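Putative effector, AYWB SAP54-like protein ('Echinacea purpurea' witches'-broom phytoplasma, PDB 6INR) probably acts inside host plant cells by binding MADS transcription factors, thereby causing the leaf-like flowers known as phyllody. Local coordinates at residues V17-L21 with K82-N86. Numbering follows the deposited sequence.
With CD (cadmium ion), chain D.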
loop_
_atom_site.group_PDB
_atom_site.type_symbol
_atom_site.label_atom_id
_atom_site.label_comp_id
_atom_site.label_asym_id
_atom_site.label_seq_id
_atom_site.Cartn_x
_atom_site.Cartn_y
_atom_site.Cartn_z
ATOM N N VAL A 17 5.095 23.046 -12.334
ATOM C CA VAL A 17 5.431 22.999 -10.886
ATOM C C VAL A 17 4.217 22.611 -10.031
ATOM O O VAL A 17 4.300 21.688 -9.231
ATOM C CB VAL A 17 6.048 24.302 -10.335
ATOM C CG1 VAL A 17 6.447 24.150 -8.849
ATOM C CG2 VAL A 17 7.246 24.696 -11.182
ATOM N N TYR A 18 3.103 23.312 -10.210
ATOM C CA TYR A 18 1.818 22.927 -9.577
ATOM C C TYR A 18 1.513 21.435 -9.767
ATOM O O TYR A 18 1.241 20.690 -8.808
ATOM C CB TYR A 18 0.655 23.749 -10.140
ATOM C CG TYR A 18 -0.659 23.520 -9.426
ATOM C CD1 TYR A 18 -1.510 22.476 -9.790
ATOM C CD2 TYR A 18 -1.061 24.357 -8.395
ATOM C CE1 TYR A 18 -2.714 22.262 -9.126
ATOM C CE2 TYR A 18 -2.252 24.168 -7.734
ATOM C CZ TYR A 18 -3.069 23.118 -8.092
ATOM O OH TYR A 18 -4.248 22.958 -7.400
ATOM N N HIS A 19 1.588 21.013 -11.020
ATOM C CA HIS A 19 1.228 19.651 -11.412
ATOM C C HIS A 19 2.084 18.655 -10.617
ATOM O O HIS A 19 1.597 17.668 -10.080
ATOM C CB HIS A 19 1.419 19.508 -12.939
ATOM C CG HIS A 19 1.367 18.091 -13.451
ATOM N ND1 HIS A 19 0.185 17.408 -13.655
ATOM C CD2 HIS A 19 2.356 17.240 -13.825
ATOM C CE1 HIS A 19 0.445 16.198 -14.118
ATOM N NE2 HIS A 19 1.756 16.066 -14.221
ATOM N N ASN A 20 3.361 18.970 -10.513
ATOM C CA ASN A 20 4.313 18.109 -9.803
ATOM C C ASN A 20 4.164 18.072 -8.295
ATOM O O ASN A 20 4.473 17.075 -7.681
ATOM C CB ASN A 20 5.751 18.474 -10.153
ATOM C CG ASN A 20 6.181 17.874 -11.462
ATOM O OD1 ASN A 20 5.353 17.575 -12.344
ATOM N ND2 ASN A 20 7.475 17.661 -11.599
ATOM N N LEU A 21 3.717 19.160 -7.691
ATOM C CA LEU A 21 3.535 19.164 -6.216
ATOM C C LEU A 21 2.325 18.296 -5.916
ATOM O O LEU A 21 2.311 17.502 -5.000
ATOM C CB LEU A 21 3.400 20.578 -5.623
ATOM C CG LEU A 21 4.579 21.516 -5.892
ATOM C CD1 LEU A 21 4.329 22.922 -5.342
ATOM C CD2 LEU A 21 5.880 20.950 -5.331
ATOM N N LYS A 82 4.822 8.049 -11.054
ATOM C CA LYS A 82 6.208 8.435 -11.424
ATOM C C LYS A 82 6.314 8.730 -12.924
ATOM O O LYS A 82 7.052 9.605 -13.328
ATOM C CB LYS A 82 7.236 7.379 -10.987
ATOM C CG LYS A 82 7.268 7.136 -9.474
ATOM C CD LYS A 82 8.175 6.001 -9.039
ATOM C CE LYS A 82 9.645 6.337 -9.241
ATOM N NZ LYS A 82 10.560 5.290 -8.703
ATOM N N ASN A 83 5.539 8.013 -13.733
ATOM C CA ASN A 83 5.474 8.276 -15.195
ATOM C C ASN A 83 5.020 9.718 -15.415
ATOM O O ASN A 83 5.636 10.493 -16.149
ATOM C CB ASN A 83 4.451 7.368 -15.897
ATOM C CG ASN A 83 5.062 6.130 -16.509
ATOM O OD1 ASN A 83 6.230 6.114 -16.889
ATOM N ND2 ASN A 83 4.250 5.088 -16.649
ATOM N N LEU A 84 3.920 10.037 -14.752
ATOM C CA LEU A 84 3.251 11.350 -14.866
ATOM C C LEU A 84 4.136 12.554 -14.613
ATOM O O LEU A 84 4.040 13.546 -15.318
ATOM C CB LEU A 84 2.047 11.447 -13.943
ATOM C CG LEU A 84 0.749 10.829 -14.475
ATOM C CD1 LEU A 84 -0.234 10.577 -13.356
ATOM C CD2 LEU A 84 0.115 11.757 -15.493
ATOM N N LEU A 85 4.977 12.466 -13.594
ATOM C CA LEU A 85 5.807 13.626 -13.167
ATOM C C LEU A 85 6.348 14.446 -14.351
ATOM O O LEU A 85 6.878 13.885 -15.317
ATOM C CB LEU A 85 6.961 13.217 -12.247
ATOM C CG LEU A 85 6.636 12.962 -10.771
ATOM C CD1 LEU A 85 7.846 12.412 -10.039
ATOM C CD2 LEU A 85 6.158 14.228 -10.080
ATOM N N ASN A 86 6.188 15.771 -14.228
ATOM C CA ASN A 86 6.598 16.794 -15.238
ATOM C C ASN A 86 5.461 17.217 -16.166
ATOM O O ASN A 86 4.983 18.346 -16.090
ATOM C CB ASN A 86 7.782 16.317 -16.072
ATOM C CG ASN A 86 9.098 16.432 -15.327
ATOM O OD1 ASN A 86 9.172 16.196 -14.110
ATOM N ND2 ASN A 86 10.151 16.792 -16.055
HETATM CD CD CD D . -2.183 18.358 -13.801
#
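Asn20 and Asn86 tie together the open end of an antiparallel helical hairpin. Helix 16-49 runs out and helix 55-84 runs back. The contact joins the start of the first helix to the last modelled residues of the chain, far from the connecting loop.

Two hydrogen bonds carry it, and the Asn20 side chain takes part in both. The backbone N of Asn86 donates to OD1 of Asn20 over 2.7 Å. The N-H...O angle is 146°, so the bond is somewhat bent, and the donor lies slightly out of the carbonyl plane. In return, ND2 of Asn20 reaches OD1 of Asn86 at 3.4 Å. This second bond is weak but nearly straight. The Asn20 amide thus uses both its acceptor and its donor on one residue, which should limit its rotation. The two amide planes are 39° apart, so the groups meet at a twist.

The apolar part is small. CD2 of Leu85 rests 3.9 Å from CG of Asn20. Leu85 is the first residue to leave helical geometry, and the turn of the backbone there presents the N-H of Asn86 to helix 16-49. One turn further along that helix, Leu84 and Leu85 both touch Ile23, and Leu85 also meets Glu24.

His19 adds close approaches to two carbonyl oxygens and a metal bond. Its CG lies anti to the backbone N (chi1 168°), which carries the ring out toward the end of the second helix. CD2 of His19 lies 3.6 Å from the backbone O of Asn86. The carbonyl O of Leu84 sits at the ring edge, near NE2, without a hydrogen bond. On another part of the ring edge, ND1 of His19 binds a cadmium ion in the ring plane at 2.6 Å.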